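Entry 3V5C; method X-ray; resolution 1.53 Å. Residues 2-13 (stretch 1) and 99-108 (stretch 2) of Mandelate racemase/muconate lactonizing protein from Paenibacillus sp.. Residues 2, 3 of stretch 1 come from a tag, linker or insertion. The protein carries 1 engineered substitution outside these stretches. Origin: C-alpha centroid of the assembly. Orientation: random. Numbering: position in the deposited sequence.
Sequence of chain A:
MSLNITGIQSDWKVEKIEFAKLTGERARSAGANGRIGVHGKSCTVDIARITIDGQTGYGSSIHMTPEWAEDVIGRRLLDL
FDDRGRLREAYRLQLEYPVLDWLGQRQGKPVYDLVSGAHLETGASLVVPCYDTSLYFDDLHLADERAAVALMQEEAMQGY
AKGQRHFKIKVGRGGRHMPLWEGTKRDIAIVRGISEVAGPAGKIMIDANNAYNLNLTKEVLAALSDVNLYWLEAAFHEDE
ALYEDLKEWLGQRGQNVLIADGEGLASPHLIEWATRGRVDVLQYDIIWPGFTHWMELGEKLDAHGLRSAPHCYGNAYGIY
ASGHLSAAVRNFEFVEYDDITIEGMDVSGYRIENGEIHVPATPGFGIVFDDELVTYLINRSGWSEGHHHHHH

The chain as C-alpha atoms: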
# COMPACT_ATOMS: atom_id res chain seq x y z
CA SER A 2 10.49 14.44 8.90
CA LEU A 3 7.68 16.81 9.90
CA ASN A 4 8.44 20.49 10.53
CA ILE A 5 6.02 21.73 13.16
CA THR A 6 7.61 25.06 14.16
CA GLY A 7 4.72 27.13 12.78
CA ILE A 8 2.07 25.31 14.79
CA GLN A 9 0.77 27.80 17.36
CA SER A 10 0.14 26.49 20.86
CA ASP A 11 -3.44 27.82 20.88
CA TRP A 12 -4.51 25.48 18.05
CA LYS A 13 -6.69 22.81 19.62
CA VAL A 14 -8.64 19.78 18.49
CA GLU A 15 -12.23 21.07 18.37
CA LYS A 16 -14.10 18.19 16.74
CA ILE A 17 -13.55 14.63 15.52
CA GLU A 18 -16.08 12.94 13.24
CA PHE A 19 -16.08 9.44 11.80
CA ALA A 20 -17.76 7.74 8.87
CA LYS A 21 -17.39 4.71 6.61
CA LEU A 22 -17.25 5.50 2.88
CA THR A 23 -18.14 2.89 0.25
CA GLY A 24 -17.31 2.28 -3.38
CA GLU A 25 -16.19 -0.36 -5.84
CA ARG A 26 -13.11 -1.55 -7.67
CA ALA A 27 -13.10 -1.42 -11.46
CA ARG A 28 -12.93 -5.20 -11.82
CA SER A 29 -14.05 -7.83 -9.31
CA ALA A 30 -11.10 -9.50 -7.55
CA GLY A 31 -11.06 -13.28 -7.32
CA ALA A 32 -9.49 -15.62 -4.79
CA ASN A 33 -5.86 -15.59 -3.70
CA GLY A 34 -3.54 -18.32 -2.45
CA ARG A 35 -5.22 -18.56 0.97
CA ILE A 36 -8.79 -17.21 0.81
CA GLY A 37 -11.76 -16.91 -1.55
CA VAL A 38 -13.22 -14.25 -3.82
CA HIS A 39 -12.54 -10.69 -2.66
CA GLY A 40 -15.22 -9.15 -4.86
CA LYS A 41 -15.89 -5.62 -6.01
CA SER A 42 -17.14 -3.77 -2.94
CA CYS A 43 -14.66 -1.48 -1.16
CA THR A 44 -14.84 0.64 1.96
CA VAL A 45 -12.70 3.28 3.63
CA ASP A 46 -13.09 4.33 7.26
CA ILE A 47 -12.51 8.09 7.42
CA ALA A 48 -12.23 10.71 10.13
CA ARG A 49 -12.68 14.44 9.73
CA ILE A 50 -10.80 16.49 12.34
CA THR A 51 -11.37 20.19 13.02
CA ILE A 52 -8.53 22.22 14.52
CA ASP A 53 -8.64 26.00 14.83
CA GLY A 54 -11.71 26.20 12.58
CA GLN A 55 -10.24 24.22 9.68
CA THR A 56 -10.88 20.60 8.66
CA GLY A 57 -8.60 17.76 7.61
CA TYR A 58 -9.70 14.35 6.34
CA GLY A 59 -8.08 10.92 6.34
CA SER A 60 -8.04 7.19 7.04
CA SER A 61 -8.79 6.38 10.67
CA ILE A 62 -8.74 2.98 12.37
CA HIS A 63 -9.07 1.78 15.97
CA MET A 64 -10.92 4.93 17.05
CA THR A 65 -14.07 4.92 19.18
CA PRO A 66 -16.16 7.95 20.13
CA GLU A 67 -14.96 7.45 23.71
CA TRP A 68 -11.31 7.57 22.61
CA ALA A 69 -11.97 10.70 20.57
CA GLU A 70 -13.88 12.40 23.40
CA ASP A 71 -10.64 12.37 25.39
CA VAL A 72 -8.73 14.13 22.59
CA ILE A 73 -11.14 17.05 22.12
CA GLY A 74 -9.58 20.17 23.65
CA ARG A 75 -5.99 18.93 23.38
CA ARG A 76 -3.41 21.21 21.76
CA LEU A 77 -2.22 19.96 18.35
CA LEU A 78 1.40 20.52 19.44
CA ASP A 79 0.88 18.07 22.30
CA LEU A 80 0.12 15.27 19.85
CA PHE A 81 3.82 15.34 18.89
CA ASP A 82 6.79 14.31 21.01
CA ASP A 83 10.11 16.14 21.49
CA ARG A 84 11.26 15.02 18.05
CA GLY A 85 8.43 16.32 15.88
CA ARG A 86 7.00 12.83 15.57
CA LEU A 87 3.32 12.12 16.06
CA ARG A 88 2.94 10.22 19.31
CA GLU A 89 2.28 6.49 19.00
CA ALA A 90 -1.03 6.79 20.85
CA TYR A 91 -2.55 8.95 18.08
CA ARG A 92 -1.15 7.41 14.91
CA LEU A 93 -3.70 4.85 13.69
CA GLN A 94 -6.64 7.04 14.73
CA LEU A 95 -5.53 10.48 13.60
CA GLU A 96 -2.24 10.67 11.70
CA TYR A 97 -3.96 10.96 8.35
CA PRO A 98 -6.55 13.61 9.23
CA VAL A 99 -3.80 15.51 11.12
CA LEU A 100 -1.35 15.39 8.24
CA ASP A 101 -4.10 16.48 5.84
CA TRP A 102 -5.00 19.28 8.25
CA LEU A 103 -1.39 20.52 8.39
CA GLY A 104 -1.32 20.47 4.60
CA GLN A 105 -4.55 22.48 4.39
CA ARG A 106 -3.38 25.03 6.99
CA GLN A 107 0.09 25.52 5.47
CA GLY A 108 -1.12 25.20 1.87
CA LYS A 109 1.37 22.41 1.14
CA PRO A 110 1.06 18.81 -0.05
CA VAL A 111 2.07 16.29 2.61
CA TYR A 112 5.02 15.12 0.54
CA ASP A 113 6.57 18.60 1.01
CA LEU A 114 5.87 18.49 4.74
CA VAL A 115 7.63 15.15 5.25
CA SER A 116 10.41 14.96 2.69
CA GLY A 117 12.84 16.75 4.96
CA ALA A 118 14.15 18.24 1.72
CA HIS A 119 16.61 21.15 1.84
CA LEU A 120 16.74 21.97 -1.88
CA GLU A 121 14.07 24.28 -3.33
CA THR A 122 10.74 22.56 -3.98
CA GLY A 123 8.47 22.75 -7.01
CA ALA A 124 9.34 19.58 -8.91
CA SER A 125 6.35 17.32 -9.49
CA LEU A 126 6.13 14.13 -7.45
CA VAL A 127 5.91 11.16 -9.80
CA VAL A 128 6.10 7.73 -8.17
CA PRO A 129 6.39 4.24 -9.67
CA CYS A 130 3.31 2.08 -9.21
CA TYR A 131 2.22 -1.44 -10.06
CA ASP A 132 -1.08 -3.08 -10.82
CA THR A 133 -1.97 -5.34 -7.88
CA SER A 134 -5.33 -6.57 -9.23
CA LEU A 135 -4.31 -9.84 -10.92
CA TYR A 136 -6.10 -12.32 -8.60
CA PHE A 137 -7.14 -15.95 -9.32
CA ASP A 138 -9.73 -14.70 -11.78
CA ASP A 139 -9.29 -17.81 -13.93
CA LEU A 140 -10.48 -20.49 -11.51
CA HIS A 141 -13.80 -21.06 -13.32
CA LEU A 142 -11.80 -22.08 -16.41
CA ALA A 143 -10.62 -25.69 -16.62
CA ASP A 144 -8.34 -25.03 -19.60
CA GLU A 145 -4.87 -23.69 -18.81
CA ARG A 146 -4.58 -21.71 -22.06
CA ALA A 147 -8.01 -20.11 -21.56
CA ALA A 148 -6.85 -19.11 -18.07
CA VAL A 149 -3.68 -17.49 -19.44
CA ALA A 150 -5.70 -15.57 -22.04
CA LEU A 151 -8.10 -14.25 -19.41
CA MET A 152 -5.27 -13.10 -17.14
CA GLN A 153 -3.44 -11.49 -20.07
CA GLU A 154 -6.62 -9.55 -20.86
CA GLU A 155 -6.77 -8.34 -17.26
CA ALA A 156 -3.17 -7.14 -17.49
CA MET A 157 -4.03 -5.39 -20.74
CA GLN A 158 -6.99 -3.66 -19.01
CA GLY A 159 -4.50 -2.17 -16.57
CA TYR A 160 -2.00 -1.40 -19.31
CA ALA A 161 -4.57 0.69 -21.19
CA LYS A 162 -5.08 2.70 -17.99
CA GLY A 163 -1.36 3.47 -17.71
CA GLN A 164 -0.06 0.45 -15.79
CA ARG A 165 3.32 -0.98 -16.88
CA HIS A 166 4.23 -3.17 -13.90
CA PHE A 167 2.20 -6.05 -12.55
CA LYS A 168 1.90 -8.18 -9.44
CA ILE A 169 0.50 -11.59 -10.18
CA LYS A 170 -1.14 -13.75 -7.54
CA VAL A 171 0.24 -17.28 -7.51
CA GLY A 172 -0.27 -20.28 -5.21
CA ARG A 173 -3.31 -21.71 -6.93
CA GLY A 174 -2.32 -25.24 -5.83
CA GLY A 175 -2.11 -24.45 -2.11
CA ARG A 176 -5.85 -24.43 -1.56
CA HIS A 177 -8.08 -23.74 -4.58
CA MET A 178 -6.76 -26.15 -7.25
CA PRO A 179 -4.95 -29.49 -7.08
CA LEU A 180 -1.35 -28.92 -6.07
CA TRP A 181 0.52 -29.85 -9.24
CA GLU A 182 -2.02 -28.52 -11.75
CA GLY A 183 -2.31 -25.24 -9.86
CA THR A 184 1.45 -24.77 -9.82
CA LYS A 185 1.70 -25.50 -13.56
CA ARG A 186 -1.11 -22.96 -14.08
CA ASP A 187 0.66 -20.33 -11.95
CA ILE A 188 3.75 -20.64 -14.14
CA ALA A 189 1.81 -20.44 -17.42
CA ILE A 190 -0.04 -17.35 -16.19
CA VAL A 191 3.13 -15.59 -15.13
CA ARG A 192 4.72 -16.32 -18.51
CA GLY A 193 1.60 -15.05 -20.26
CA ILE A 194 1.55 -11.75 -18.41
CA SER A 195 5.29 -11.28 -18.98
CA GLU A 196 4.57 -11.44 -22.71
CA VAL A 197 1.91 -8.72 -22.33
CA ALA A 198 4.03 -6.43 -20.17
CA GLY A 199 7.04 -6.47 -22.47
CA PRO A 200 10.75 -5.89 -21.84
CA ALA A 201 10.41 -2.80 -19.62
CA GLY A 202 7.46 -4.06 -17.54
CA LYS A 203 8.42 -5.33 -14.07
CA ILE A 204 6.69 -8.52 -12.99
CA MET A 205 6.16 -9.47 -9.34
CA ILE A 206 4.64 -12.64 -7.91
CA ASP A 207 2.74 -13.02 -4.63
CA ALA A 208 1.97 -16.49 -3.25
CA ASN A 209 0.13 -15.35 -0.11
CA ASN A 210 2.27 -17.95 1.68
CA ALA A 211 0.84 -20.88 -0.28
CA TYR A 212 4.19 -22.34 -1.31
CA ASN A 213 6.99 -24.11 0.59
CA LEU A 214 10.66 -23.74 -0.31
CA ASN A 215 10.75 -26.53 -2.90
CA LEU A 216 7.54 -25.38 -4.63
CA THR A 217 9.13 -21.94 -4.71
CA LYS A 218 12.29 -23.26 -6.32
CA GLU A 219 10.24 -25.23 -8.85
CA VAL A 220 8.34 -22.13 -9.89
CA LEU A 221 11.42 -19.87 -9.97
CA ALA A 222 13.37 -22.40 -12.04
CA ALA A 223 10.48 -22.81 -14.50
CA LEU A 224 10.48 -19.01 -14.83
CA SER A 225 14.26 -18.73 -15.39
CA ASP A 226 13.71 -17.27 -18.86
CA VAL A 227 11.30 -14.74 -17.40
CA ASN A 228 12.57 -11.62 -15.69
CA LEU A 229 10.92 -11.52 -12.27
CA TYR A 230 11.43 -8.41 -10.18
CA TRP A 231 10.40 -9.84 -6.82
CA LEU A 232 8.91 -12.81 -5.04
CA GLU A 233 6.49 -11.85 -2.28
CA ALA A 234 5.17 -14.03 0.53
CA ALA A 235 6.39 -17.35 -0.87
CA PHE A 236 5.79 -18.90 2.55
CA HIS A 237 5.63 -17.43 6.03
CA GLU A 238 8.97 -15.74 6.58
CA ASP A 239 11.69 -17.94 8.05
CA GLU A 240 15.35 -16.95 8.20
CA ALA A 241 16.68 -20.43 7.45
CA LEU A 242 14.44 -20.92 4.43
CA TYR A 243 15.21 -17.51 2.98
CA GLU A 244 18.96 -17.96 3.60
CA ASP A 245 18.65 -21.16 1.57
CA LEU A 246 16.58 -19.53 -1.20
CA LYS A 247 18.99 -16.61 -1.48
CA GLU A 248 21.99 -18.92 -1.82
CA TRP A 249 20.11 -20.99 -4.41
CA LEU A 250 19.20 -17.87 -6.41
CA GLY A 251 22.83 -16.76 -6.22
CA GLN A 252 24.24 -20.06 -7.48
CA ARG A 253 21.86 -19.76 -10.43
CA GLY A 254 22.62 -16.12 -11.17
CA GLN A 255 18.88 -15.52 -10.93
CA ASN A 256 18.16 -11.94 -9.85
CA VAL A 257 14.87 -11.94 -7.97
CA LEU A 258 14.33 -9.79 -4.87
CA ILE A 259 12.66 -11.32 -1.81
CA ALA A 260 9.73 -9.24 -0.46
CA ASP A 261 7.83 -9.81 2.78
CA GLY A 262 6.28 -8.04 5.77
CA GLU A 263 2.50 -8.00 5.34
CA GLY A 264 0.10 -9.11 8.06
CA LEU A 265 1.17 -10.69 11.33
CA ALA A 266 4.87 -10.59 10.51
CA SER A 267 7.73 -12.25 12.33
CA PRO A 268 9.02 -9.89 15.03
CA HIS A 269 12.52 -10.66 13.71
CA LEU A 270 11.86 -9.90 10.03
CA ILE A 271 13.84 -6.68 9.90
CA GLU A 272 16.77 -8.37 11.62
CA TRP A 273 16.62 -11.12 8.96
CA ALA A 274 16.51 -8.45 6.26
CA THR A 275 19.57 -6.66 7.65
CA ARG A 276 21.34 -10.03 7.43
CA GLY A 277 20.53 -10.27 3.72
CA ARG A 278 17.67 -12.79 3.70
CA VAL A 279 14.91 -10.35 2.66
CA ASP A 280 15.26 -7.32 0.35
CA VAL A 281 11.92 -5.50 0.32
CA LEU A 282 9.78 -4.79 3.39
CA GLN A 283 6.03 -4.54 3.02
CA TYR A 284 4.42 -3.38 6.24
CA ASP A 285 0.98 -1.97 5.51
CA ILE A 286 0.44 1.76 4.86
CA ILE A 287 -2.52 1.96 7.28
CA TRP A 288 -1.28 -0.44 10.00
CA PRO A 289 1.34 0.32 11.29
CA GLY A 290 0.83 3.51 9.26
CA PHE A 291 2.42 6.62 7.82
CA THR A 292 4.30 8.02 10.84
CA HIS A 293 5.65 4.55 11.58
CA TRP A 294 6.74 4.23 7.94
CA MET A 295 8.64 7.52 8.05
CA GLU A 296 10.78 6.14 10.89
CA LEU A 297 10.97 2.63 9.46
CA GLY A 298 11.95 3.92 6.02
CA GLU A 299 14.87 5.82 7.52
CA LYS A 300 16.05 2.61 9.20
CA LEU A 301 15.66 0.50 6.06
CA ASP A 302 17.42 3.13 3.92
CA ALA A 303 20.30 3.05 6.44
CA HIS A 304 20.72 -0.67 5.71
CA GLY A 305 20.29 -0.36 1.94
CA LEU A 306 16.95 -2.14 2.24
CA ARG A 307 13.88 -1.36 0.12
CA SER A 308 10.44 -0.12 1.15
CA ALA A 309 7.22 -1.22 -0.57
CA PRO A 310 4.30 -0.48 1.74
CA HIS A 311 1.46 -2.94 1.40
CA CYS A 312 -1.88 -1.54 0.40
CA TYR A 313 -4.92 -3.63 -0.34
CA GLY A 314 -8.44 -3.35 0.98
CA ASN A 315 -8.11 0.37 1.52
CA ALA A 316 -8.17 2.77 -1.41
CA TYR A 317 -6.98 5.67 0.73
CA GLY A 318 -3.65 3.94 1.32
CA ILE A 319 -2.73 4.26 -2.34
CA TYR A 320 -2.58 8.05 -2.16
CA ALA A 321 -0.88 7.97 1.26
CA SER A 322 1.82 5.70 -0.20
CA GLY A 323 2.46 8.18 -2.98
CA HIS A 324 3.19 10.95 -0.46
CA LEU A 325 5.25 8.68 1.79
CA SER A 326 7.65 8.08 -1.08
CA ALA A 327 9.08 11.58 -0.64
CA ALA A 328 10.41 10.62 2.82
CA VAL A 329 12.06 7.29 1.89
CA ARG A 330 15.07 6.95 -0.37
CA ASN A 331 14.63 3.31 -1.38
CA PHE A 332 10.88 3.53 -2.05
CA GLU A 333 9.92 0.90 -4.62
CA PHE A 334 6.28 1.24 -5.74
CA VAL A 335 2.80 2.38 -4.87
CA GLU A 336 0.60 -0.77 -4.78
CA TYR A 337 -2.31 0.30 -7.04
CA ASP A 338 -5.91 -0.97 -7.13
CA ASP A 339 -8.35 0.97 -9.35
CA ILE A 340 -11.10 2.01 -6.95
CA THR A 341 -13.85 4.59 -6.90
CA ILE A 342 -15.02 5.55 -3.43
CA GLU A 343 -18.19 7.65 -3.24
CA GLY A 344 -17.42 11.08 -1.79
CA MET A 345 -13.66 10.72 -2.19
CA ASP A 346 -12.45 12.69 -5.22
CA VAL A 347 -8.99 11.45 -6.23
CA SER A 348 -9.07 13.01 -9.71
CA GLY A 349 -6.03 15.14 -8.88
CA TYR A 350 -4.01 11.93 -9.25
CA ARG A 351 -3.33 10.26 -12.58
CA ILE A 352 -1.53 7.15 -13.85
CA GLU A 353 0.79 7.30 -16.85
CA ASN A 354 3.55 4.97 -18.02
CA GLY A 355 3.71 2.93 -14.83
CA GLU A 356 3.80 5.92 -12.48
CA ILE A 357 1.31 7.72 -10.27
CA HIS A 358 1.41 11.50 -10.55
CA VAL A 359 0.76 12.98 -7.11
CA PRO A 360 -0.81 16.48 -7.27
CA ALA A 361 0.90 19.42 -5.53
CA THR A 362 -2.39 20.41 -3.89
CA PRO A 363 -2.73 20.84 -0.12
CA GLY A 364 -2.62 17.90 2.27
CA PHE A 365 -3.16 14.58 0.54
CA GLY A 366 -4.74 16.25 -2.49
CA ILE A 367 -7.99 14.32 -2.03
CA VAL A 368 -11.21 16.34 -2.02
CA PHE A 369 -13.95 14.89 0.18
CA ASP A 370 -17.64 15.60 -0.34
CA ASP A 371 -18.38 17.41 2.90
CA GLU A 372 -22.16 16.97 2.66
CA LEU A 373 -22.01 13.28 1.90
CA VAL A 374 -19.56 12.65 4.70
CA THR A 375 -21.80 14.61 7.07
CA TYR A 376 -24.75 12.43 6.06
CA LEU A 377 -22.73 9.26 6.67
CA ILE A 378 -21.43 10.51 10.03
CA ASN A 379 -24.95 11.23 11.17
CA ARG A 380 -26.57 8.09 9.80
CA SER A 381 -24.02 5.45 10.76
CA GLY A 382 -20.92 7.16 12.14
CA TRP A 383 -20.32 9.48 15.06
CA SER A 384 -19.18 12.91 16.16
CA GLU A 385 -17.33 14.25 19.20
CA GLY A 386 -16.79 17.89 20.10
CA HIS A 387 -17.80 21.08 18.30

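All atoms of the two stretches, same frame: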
# COMPACT_ATOMS: atom_id res chain seq x y z
N SER A 2 11.83 14.80 8.46
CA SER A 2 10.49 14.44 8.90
C SER A 2 9.57 15.65 8.85
O SER A 2 9.72 16.52 7.99
CB SER A 2 10.52 13.87 10.32
OG SER A 2 10.91 14.86 11.26
N LEU A 3 8.65 15.71 9.81
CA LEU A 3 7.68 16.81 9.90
C LEU A 3 8.26 18.06 10.56
O LEU A 3 8.82 17.97 11.65
CB LEU A 3 6.46 16.37 10.72
CG LEU A 3 5.11 16.15 10.05
CD1 LEU A 3 4.00 16.30 11.08
CD2 LEU A 3 4.89 17.12 8.90
N ASN A 4 8.11 19.21 9.91
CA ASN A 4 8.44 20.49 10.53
C ASN A 4 7.20 21.13 11.13
O ASN A 4 6.26 21.47 10.42
CB ASN A 4 9.08 21.45 9.52
CG ASN A 4 9.48 22.78 10.15
OD1 ASN A 4 9.36 22.96 11.36
ND2 ASN A 4 9.97 23.70 9.33
N ILE A 5 7.21 21.30 12.44
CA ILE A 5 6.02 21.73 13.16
C ILE A 5 6.26 23.04 13.93
O ILE A 5 5.58 23.32 14.92
CB ILE A 5 5.57 20.64 14.14
CG1 ILE A 5 6.74 20.26 15.06
CG2 ILE A 5 5.08 19.40 13.39
CD1 ILE A 5 6.39 19.25 16.13
N THR A 6 7.22 23.83 13.47
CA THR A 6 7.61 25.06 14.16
C THR A 6 6.54 26.16 14.09
O THR A 6 6.45 27.00 14.99
CB THR A 6 8.95 25.63 13.60
OG1 THR A 6 8.84 25.81 12.18
CG2 THR A 6 10.11 24.69 13.91
N GLY A 7 5.76 26.14 13.02
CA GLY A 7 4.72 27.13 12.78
C GLY A 7 3.35 26.73 13.32
O GLY A 7 2.36 27.39 13.04
N ILE A 8 3.30 25.65 14.09
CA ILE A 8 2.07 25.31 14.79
C ILE A 8 2.00 26.14 16.06
O ILE A 8 2.89 26.04 16.91
CB ILE A 8 1.99 23.82 15.15
CG1 ILE A 8 2.07 22.97 13.88
CG2 ILE A 8 0.72 23.53 15.97
CD1 ILE A 8 2.07 21.47 14.14
N GLN A 9 0.97 26.98 16.17
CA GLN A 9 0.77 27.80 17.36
C GLN A 9 0.21 26.95 18.49
O GLN A 9 -0.52 26.00 18.26
CB GLN A 9 -0.19 28.95 17.05
CG GLN A 9 0.14 29.71 15.78
CD GLN A 9 1.54 30.31 15.78
OE1 GLN A 9 2.09 30.63 16.84
NE2 GLN A 9 2.12 30.48 14.59
N SER A 10 0.55 27.30 19.72
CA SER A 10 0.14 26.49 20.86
C SER A 10 -1.35 26.64 21.20
O SER A 10 -1.88 25.86 21.98
CB SER A 10 0.99 26.83 22.09
OG SER A 10 0.76 28.17 22.47
N ASP A 11 -2.02 27.63 20.61
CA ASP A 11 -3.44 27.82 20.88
C ASP A 11 -4.33 26.94 19.99
O ASP A 11 -5.54 26.86 20.20
CB ASP A 11 -3.85 29.30 20.72
CG ASP A 11 -3.67 29.81 19.31
OD1 ASP A 11 -2.56 29.68 18.76
OD2 ASP A 11 -4.65 30.34 18.74
N TRP A 12 -3.73 26.30 18.99
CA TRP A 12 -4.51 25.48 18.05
C TRP A 12 -4.90 24.16 18.70
O TRP A 12 -4.04 23.35 19.01
CB TRP A 12 -3.72 25.21 16.77
CG TRP A 12 -3.42 26.43 15.93
CD1 TRP A 12 -3.90 27.69 16.12
CD2 TRP A 12 -2.57 26.49 14.78
NE1 TRP A 12 -3.40 28.54 15.16
CE2 TRP A 12 -2.58 27.82 14.33
CE3 TRP A 12 -1.79 25.54 14.10
CZ2 TRP A 12 -1.84 28.24 13.21
CZ3 TRP A 12 -1.06 25.95 13.00
CH2 TRP A 12 -1.09 27.29 12.56
N LYS A 13 -6.20 23.96 18.90
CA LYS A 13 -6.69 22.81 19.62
C LYS A 13 -7.60 21.95 18.75
O LYS A 13 -8.23 22.45 17.80
CB LYS A 13 -7.45 23.24 20.87
CG LYS A 13 -6.58 23.93 21.93
CD LYS A 13 -7.41 24.41 23.11
CE LYS A 13 -6.51 24.79 24.27
NZ LYS A 13 -7.20 25.67 25.26
N VAL A 99 -4.69 14.45 10.64
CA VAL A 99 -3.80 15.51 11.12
C VAL A 99 -2.81 15.96 10.04
O VAL A 99 -2.59 17.17 9.84
CB VAL A 99 -3.06 15.07 12.41
CG1 VAL A 99 -1.86 15.96 12.67
CG2 VAL A 99 -4.03 15.13 13.57
N LEU A 100 -2.25 15.02 9.31
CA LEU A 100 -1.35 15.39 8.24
C LEU A 100 -2.10 16.17 7.15
O LEU A 100 -1.57 17.13 6.58
CB LEU A 100 -0.64 14.15 7.66
CG LEU A 100 0.45 13.58 8.57
CD1 LEU A 100 0.85 12.20 8.08
CD2 LEU A 100 1.66 14.49 8.58
N ASP A 101 -3.32 15.75 6.83
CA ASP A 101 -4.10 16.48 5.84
C ASP A 101 -4.36 17.89 6.35
O ASP A 101 -4.27 18.85 5.60
CB ASP A 101 -5.43 15.77 5.59
CG ASP A 101 -6.20 16.38 4.42
OD1 ASP A 101 -5.58 16.59 3.36
OD2 ASP A 101 -7.39 16.66 4.56
N TRP A 102 -4.69 17.98 7.63
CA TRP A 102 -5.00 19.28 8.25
C TRP A 102 -3.80 20.20 8.11
O TRP A 102 -3.95 21.35 7.69
CB TRP A 102 -5.40 19.12 9.73
CG TRP A 102 -5.83 20.44 10.32
CD1 TRP A 102 -7.10 20.90 10.41
CD2 TRP A 102 -4.99 21.46 10.87
NE1 TRP A 102 -7.11 22.16 10.99
CE2 TRP A 102 -5.82 22.52 11.28
CE3 TRP A 102 -3.60 21.57 11.07
CZ2 TRP A 102 -5.31 23.68 11.89
CZ3 TRP A 102 -3.10 22.72 11.66
CH2 TRP A 102 -3.96 23.76 12.06
N LEU A 103 -2.61 19.71 8.47
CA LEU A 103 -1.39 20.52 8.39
C LEU A 103 -1.16 20.99 6.96
O LEU A 103 -0.80 22.15 6.73
CB LEU A 103 -0.16 19.75 8.93
CG LEU A 103 -0.04 19.54 10.44
CD1 LEU A 103 1.06 18.53 10.76
CD2 LEU A 103 0.23 20.87 11.16
N GLY A 104 -1.40 20.10 6.00
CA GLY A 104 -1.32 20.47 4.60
C GLY A 104 -2.31 21.56 4.22
O GLY A 104 -1.94 22.52 3.54
N GLN A 105 -3.55 21.44 4.68
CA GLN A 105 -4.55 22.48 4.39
C GLN A 105 -4.14 23.83 4.99
O GLN A 105 -4.22 24.86 4.32
CB GLN A 105 -5.95 22.09 4.89
CG GLN A 105 -6.47 20.74 4.38
CD GLN A 105 -6.53 20.64 2.86
OE1 GLN A 105 -6.88 21.60 2.16
NE2 GLN A 105 -6.20 19.47 2.35
N ARG A 106 -3.70 23.80 6.25
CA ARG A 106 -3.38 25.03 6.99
C ARG A 106 -2.18 25.74 6.36
O ARG A 106 -2.19 26.97 6.17
CB ARG A 106 -3.12 24.69 8.46
CG ARG A 106 -2.63 25.85 9.34
CD ARG A 106 -3.45 27.13 9.18
NE ARG A 106 -4.86 27.03 9.53
CZ ARG A 106 -5.36 27.18 10.75
NH1 ARG A 106 -4.56 27.38 11.79
NH2 ARG A 106 -6.67 27.09 10.95
N GLN A 107 -1.15 24.97 6.03
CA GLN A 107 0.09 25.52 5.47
C GLN A 107 0.04 25.68 3.95
O GLN A 107 0.95 26.30 3.36
CB GLN A 107 1.29 24.65 5.84
CG GLN A 107 1.64 24.56 7.32
CD GLN A 107 2.91 23.75 7.55
OE1 GLN A 107 3.95 24.00 6.94
NE2 GLN A 107 2.82 22.76 8.43
N GLY A 108 -0.98 25.12 3.31
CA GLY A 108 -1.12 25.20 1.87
C GLY A 108 -0.00 24.43 1.17
O GLY A 108 0.57 24.91 0.20

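What forms the apolar centre of the contact? Leu-103 does, a buried helix residue whose CA-to-CB bond points toward the irregular N-terminal stretch. Its two methyls meet different partners: CD1 of Leu-103 lies 3.7 Å from CD1 of Leu-3, and CD2 of Leu-103 lies 3.6 Å from CD1 of Ile-8. A branched leucine tip suits this position, since each methyl can be packed against a separate neighbour. Ile-8 starts out sideways, but its extended side chain (chi1 m, chi2 t) carries CD1 nearer to the helix. Leu-3 comes from the expression tag, yet it packs here as well, and its CD1 also touches CD2 of Leu-100 at 3.9 Å, one helical turn before Leu-103.

How does Trp-12 extend this packing? It points toward the helix and gives up 66 Å² to it, the largest share of any residue in the contact. Its ring meets Trp-102 in an offset edge-to-face pair: the six-membered rings have centroids 5.5 Å apart and planes at 68°, and the edge of Trp-102 is directed toward the face of Trp-12. The closest atoms are CE3 of Trp-12 and CH2 of Trp-102, 3.5 Å apart. Trp-102 leaves the helix sideways, with chi1 t, and the length of its indole brings the far end of the ring into reach.

Where does the contact turn polar? It does so at Arg-106, one turn after Trp-102. Its guanidinium lies over the face of the Trp-12 six-membered ring, with CZ of Arg-106 4.6 Å from the ring centroid and 16° off the ring normal, a cation-pi arrangement. NH1 of Arg-106 comes within 3.2 Å of CZ2 of Trp-12. Arginine suits this edge because it can offer charge to the aromatic face while NH1 and NH2 are hydrogen-bonded elsewhere in the structure.

Do hydrogen bonds join the two stretches? None does; the 347 Å² buried between them rests on apolar packing and the two aromatic interactions. Even at the outer edge of the contact, O of Asn-4 and NE2 of Gln-107 remain 4.2 Å apart. Polar bonds instead shape each stretch from within. OD1 of Asn-4 accepts from N of Thr-6 at 3.1 Å and from OG1 of Thr-6 at 3.0 Å, while type I turns at Ile-5 to Ile-8 and Gln-9 to Trp-12 bend the chain. In the helix, the bond from N of Leu-103 to O of Val-99, 2.9 Å, and that from N of Arg-106 to O of Trp-102, also 2.9 Å, help hold the contacting residues in place.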